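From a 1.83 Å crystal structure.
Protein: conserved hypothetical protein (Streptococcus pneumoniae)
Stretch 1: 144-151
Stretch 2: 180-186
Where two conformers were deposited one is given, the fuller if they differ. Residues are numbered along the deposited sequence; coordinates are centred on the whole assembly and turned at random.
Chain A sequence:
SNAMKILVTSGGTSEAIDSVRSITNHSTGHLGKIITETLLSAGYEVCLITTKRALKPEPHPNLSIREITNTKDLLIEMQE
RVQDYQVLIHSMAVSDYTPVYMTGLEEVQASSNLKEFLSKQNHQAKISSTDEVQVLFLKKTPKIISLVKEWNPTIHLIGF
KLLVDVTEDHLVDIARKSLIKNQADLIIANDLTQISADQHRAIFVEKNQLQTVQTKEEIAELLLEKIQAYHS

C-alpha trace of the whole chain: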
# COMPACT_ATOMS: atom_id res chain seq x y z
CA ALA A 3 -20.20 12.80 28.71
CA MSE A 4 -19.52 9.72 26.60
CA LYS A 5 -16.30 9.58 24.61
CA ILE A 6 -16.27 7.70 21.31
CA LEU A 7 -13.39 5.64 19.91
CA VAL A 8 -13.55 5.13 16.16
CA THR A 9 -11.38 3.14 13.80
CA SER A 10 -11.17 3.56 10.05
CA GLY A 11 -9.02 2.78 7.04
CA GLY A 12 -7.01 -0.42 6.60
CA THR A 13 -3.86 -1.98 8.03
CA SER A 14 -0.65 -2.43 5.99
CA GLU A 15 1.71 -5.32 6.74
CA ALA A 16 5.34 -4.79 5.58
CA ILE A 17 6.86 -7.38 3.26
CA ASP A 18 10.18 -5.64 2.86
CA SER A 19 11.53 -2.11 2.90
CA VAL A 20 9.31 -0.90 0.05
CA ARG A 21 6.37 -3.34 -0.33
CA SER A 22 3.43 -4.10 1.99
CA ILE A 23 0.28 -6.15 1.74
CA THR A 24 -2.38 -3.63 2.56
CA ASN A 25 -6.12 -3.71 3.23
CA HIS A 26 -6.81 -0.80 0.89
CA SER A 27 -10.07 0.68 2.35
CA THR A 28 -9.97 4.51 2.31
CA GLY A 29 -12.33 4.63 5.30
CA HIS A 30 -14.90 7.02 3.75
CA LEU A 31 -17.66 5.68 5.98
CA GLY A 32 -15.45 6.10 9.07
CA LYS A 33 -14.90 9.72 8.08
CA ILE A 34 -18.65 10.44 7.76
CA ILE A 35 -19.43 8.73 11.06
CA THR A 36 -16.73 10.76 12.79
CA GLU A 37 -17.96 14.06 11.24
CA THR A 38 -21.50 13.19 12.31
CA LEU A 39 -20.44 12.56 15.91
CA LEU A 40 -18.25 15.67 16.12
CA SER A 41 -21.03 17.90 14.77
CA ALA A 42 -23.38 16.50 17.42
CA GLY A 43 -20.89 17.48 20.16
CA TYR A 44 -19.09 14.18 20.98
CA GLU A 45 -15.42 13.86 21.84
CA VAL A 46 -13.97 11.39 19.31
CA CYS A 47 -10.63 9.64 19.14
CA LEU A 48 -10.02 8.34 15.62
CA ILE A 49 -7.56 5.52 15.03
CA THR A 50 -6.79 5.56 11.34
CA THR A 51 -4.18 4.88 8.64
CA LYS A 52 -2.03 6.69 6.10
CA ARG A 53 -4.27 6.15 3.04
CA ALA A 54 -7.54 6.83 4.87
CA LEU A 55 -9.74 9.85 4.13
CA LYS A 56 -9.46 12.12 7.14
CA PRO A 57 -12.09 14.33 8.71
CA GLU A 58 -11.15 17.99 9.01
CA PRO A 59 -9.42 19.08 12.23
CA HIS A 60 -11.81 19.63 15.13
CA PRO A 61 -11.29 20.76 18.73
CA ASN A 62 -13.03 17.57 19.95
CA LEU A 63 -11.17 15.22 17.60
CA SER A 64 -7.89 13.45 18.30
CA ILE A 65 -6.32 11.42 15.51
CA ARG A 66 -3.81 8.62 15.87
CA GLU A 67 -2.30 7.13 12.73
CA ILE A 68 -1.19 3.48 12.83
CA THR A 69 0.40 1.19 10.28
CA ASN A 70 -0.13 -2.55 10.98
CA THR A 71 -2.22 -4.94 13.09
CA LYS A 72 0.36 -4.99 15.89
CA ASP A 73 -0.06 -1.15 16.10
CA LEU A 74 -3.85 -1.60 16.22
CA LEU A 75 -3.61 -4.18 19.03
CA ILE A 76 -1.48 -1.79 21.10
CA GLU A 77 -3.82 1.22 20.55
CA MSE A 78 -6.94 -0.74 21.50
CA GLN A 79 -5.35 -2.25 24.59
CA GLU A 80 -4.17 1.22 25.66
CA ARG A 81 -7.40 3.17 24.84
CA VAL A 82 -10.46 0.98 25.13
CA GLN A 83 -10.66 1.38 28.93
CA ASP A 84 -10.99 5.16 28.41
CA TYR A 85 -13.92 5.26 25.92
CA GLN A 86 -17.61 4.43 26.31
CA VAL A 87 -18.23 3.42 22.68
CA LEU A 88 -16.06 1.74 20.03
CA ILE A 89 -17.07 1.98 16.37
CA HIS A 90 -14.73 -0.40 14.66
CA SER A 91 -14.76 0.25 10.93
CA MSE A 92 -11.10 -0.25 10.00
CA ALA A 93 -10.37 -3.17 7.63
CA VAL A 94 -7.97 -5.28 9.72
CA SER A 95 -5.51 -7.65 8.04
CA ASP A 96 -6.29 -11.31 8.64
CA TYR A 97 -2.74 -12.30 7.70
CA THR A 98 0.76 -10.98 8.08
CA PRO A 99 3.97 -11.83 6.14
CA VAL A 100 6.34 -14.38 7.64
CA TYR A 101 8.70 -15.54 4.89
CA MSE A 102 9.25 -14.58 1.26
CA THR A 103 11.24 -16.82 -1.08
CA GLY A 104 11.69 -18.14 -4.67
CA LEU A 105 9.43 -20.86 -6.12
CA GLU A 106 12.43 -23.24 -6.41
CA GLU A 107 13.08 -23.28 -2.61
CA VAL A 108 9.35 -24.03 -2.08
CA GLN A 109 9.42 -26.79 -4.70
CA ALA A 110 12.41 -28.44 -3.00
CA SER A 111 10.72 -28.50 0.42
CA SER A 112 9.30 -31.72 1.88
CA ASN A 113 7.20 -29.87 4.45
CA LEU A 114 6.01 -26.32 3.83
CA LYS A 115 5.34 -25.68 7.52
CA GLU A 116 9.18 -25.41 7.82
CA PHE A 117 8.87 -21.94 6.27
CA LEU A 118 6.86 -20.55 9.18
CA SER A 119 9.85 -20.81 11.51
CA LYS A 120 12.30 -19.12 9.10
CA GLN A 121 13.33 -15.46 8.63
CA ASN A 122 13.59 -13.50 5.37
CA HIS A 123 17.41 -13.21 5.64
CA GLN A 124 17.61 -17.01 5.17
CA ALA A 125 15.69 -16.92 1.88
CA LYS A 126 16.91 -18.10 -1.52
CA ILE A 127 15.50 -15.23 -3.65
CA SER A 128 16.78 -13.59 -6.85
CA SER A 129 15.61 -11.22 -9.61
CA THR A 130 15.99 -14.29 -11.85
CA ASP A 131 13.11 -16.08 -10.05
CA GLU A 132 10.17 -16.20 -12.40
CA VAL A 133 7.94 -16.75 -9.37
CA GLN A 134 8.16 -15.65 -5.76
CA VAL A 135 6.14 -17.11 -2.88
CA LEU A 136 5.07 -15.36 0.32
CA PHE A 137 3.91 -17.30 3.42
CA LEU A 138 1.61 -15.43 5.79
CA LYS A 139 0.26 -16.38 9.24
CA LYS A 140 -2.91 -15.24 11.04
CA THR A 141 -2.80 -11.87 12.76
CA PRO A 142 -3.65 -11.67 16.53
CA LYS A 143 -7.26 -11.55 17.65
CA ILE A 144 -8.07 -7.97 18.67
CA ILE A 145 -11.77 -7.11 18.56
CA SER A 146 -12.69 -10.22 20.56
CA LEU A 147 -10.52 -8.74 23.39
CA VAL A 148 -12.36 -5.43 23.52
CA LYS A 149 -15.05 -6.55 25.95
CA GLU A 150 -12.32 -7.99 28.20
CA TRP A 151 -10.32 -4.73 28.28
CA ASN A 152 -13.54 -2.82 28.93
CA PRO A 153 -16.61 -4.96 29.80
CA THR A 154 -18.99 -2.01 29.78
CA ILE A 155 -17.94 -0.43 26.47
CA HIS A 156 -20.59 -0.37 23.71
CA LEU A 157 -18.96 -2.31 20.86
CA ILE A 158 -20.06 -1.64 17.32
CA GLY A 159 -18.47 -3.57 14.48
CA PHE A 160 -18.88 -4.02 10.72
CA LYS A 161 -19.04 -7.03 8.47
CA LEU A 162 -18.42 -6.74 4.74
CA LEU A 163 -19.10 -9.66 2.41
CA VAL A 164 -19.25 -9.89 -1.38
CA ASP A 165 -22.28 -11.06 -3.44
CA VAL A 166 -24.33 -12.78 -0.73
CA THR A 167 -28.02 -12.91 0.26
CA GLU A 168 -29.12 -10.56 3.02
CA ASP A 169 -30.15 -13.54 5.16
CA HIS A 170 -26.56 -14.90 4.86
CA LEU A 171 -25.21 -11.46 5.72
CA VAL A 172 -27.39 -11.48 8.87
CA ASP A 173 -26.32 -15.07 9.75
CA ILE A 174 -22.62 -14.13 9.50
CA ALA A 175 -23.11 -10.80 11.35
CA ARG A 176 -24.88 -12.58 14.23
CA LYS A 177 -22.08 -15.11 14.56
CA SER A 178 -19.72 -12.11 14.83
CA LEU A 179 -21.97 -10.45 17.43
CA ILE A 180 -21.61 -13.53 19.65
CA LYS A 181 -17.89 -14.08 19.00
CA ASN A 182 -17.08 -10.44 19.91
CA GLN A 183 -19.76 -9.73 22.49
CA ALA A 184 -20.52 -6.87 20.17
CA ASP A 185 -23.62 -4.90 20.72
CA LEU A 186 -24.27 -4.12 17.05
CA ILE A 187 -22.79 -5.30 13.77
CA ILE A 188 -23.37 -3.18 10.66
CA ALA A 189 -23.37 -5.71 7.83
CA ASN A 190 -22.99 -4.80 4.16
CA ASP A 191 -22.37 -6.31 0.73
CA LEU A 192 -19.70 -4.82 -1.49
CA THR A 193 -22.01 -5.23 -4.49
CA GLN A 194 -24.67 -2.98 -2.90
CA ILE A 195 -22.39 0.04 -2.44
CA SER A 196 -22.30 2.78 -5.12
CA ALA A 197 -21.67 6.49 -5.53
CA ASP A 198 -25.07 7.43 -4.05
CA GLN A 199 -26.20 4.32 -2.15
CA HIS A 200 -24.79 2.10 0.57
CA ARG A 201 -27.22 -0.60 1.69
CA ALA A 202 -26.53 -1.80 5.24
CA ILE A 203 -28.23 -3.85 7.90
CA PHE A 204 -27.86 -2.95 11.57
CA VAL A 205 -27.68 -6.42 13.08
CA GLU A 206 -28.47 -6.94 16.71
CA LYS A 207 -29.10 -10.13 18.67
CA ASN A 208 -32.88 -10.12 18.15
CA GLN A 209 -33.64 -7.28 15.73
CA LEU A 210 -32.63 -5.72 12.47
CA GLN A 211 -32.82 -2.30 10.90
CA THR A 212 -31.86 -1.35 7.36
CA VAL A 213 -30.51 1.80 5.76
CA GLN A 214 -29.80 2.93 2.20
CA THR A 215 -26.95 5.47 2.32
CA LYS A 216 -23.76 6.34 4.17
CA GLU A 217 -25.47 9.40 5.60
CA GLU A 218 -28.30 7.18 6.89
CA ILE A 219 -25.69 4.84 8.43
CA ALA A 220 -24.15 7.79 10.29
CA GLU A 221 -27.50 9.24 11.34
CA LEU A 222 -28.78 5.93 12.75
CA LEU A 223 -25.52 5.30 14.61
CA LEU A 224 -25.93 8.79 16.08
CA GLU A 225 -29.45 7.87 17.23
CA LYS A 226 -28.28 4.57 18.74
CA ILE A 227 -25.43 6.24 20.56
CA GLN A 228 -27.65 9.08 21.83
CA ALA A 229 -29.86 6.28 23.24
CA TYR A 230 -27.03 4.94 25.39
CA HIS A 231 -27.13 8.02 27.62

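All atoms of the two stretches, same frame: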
# COMPACT_ATOMS: atom_id res chain seq x y z
N ILE A 144 -8.06 -9.30 18.07
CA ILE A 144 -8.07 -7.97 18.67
C ILE A 144 -9.48 -7.63 19.14
O ILE A 144 -9.71 -7.41 20.32
CB ILE A 144 -7.56 -6.86 17.69
CG1 ILE A 144 -6.09 -7.09 17.33
CG2 ILE A 144 -7.69 -5.46 18.31
CD1 ILE A 144 -5.54 -6.15 16.20
N ILE A 145 -10.42 -7.54 18.20
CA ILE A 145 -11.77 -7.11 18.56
C ILE A 145 -12.42 -8.01 19.61
O ILE A 145 -13.13 -7.53 20.51
CB ILE A 145 -12.61 -6.91 17.31
CG1 ILE A 145 -11.88 -5.87 16.43
CG2 ILE A 145 -14.05 -6.41 17.62
CD1 ILE A 145 -11.64 -4.48 17.14
N SER A 146 -12.13 -9.31 19.55
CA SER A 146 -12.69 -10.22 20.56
C SER A 146 -12.13 -9.97 21.97
O SER A 146 -12.67 -10.51 22.96
CB SER A 146 -12.50 -11.67 20.14
OG SER A 146 -11.13 -12.05 20.19
N LEU A 147 -11.07 -9.15 22.08
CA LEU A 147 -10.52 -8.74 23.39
C LEU A 147 -11.14 -7.47 23.95
O LEU A 147 -10.95 -7.15 25.12
CB LEU A 147 -9.00 -8.52 23.30
CG LEU A 147 -8.21 -9.76 22.87
CD1 LEU A 147 -6.74 -9.46 22.81
CD2 LEU A 147 -8.49 -10.86 23.87
N VAL A 148 -11.86 -6.74 23.11
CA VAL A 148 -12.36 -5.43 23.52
C VAL A 148 -13.18 -5.49 24.80
O VAL A 148 -12.95 -4.71 25.74
CB VAL A 148 -13.14 -4.74 22.37
CG1 VAL A 148 -14.00 -3.60 22.94
CG2 VAL A 148 -12.17 -4.24 21.31
N LYS A 149 -14.14 -6.41 24.82
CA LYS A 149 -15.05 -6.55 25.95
C LYS A 149 -14.41 -7.19 27.18
O LYS A 149 -15.07 -7.34 28.21
CB LYS A 149 -16.30 -7.32 25.53
CG LYS A 149 -17.26 -6.51 24.69
CD LYS A 149 -17.97 -5.40 25.47
CE LYS A 149 -19.41 -5.77 25.82
NZ LYS A 149 -20.17 -4.63 26.42
N GLU A 150 -13.14 -7.56 27.07
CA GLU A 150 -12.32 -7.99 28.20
C GLU A 150 -11.52 -6.82 28.76
O GLU A 150 -11.42 -6.65 29.99
CB GLU A 150 -11.37 -9.12 27.74
CG GLU A 150 -11.98 -10.53 27.69
CD GLU A 150 -13.35 -10.63 27.00
OE1 GLU A 150 -13.56 -9.99 25.94
OE2 GLU A 150 -14.21 -11.37 27.52
N TRP A 151 -10.94 -6.01 27.88
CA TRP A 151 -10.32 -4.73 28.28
C TRP A 151 -11.31 -3.75 28.89
O TRP A 151 -10.97 -3.01 29.82
CB TRP A 151 -9.70 -4.02 27.07
CG TRP A 151 -8.49 -4.69 26.52
CD1 TRP A 151 -7.42 -5.16 27.21
CD2 TRP A 151 -8.18 -4.89 25.12
NE1 TRP A 151 -6.47 -5.68 26.34
CE2 TRP A 151 -6.91 -5.53 25.06
CE3 TRP A 151 -8.85 -4.59 23.94
CZ2 TRP A 151 -6.32 -5.90 23.85
CZ3 TRP A 151 -8.26 -4.95 22.73
CH2 TRP A 151 -7.00 -5.59 22.70
N ILE A 180 -21.85 -12.58 18.55
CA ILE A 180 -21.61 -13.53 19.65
C ILE A 180 -20.12 -13.70 19.95
O ILE A 180 -19.71 -13.62 21.10
CB ILE A 180 -22.34 -14.90 19.38
CG1 ILE A 180 -23.69 -14.94 20.08
CG2 ILE A 180 -21.54 -16.11 19.90
CD1 ILE A 180 -24.59 -13.72 19.90
N LYS A 181 -19.33 -13.88 18.90
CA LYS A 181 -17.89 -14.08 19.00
C LYS A 181 -17.20 -12.88 19.65
O LYS A 181 -16.20 -13.05 20.37
CB LYS A 181 -17.31 -14.32 17.60
CG LYS A 181 -15.95 -15.00 17.53
CD LYS A 181 -15.47 -15.10 16.07
CE LYS A 181 -14.43 -16.23 15.84
NZ LYS A 181 -15.02 -17.62 15.94
N ASN A 182 -17.73 -11.67 19.43
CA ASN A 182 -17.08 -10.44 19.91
C ASN A 182 -17.78 -9.77 21.08
O ASN A 182 -17.35 -8.71 21.55
CB ASN A 182 -16.94 -9.44 18.76
CG ASN A 182 -15.99 -9.90 17.69
OD1 ASN A 182 -14.82 -10.17 17.97
ND2 ASN A 182 -16.46 -9.99 16.47
N GLN A 183 -18.86 -10.39 21.54
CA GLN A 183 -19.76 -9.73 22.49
C GLN A 183 -20.07 -8.31 22.03
O GLN A 183 -20.18 -7.37 22.85
CB GLN A 183 -19.17 -9.71 23.90
CG GLN A 183 -18.65 -11.04 24.36
CD GLN A 183 -18.00 -10.94 25.71
OE1 GLN A 183 -18.63 -10.51 26.69
NE2 GLN A 183 -16.72 -11.33 25.79
N ALA A 184 -20.19 -8.15 20.72
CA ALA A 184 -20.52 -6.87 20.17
C ALA A 184 -21.98 -6.64 20.41
O ALA A 184 -22.77 -7.60 20.55
CB ALA A 184 -20.19 -6.81 18.65
N ASP A 185 -22.31 -5.37 20.43
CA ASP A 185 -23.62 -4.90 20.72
C ASP A 185 -24.42 -4.79 19.40
O ASP A 185 -25.62 -5.09 19.33
CB ASP A 185 -23.42 -3.58 21.44
CG ASP A 185 -22.83 -3.77 22.86
OD1 ASP A 185 -21.56 -3.95 23.11
OD2 ASP A 185 -23.69 -3.75 23.76
N LEU A 186 -23.71 -4.45 18.34
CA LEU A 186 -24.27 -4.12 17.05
C LEU A 186 -23.22 -4.44 16.02
O LEU A 186 -22.05 -4.11 16.21
CB LEU A 186 -24.60 -2.62 16.99
CG LEU A 186 -24.95 -2.02 15.62
CD1 LEU A 186 -26.27 -2.67 15.10
CD2 LEU A 186 -25.12 -0.48 15.75
O HOH W 1 -14.96 -8.03 22.44
O HOH W 2 -15.36 -11.31 23.05

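Two water molecules do much of the joining here, each touching backbone groups of both stretches. Water 1 lies 2.7 Å from Ile 145 O and 2.6 Å from Asn 182 O, and accepts from Lys 149 N at 3.0 Å, so it stands in the gap between Ile 145 O and Lys 149 N, where a regular helix would close an i to i+4 bond, and links that opened turn to the other stretch. Water 2 lies 2.8 Å from Ser 146 O, makes a weak contact of 3.3 Å with Lys 181 O, and accepts from Gln 183 NE2 at 3.1 Å.

Direct polar contact is sparse: the one hydrogen bond across the stretches runs from Gln 183 NE2 to Glu 150 OE2, 3.0 Å long. Glu 150 starts sideways from its CA, and chi1 m followed by chi2 p brings its carboxylate back along its own helix toward the amide. Gln 183 points toward the partner and, with chi1 m and chi2 t, is extended enough for its NE2 to serve both the carboxylate and water 2. A primary amide suits that double role, having two protons to give.

Gln 183 also sits at a distinctive point of the backbone. It is the first residue to leave helical geometry, with positive phi (46°) in a Schellman motif. Glycine is common at such a position; here a residue with a side chain takes it and uses that side chain for the contact.

The backbones come closest at Ser 146 and Asn 182, whose CA atoms lie 4.4 Å apart. A small residue fits such an approach: Ser 146 CB is 3.5 Å from Asn 182 OD1. Ser 146 N is 3.2 Å from Asn 182 OD1, but the angle is poor for a hydrogen bond, so this is close packing of polar atoms.

Lys 149 has the most area covered of any residue in its stretch and works along its length. Pointing toward the partner, it lays its CG 3.8 Å from Gln 183 CB and its CE 3.5 Å from Gln 183 O, and its NZ reaches a long salt bridge with Asp 185 OD1 at 3.7 Å. A long aliphatic chain with a terminal charge can pack and pair at once.

The whole interface buries only 347 Å², both sides summed. Val 148 and Ala 184, though buried in the protein, make no contact across it. The rule to read is modest: one close approach at a small residue, one long side chain laid across, and water bridging backbone groups of the two stretches.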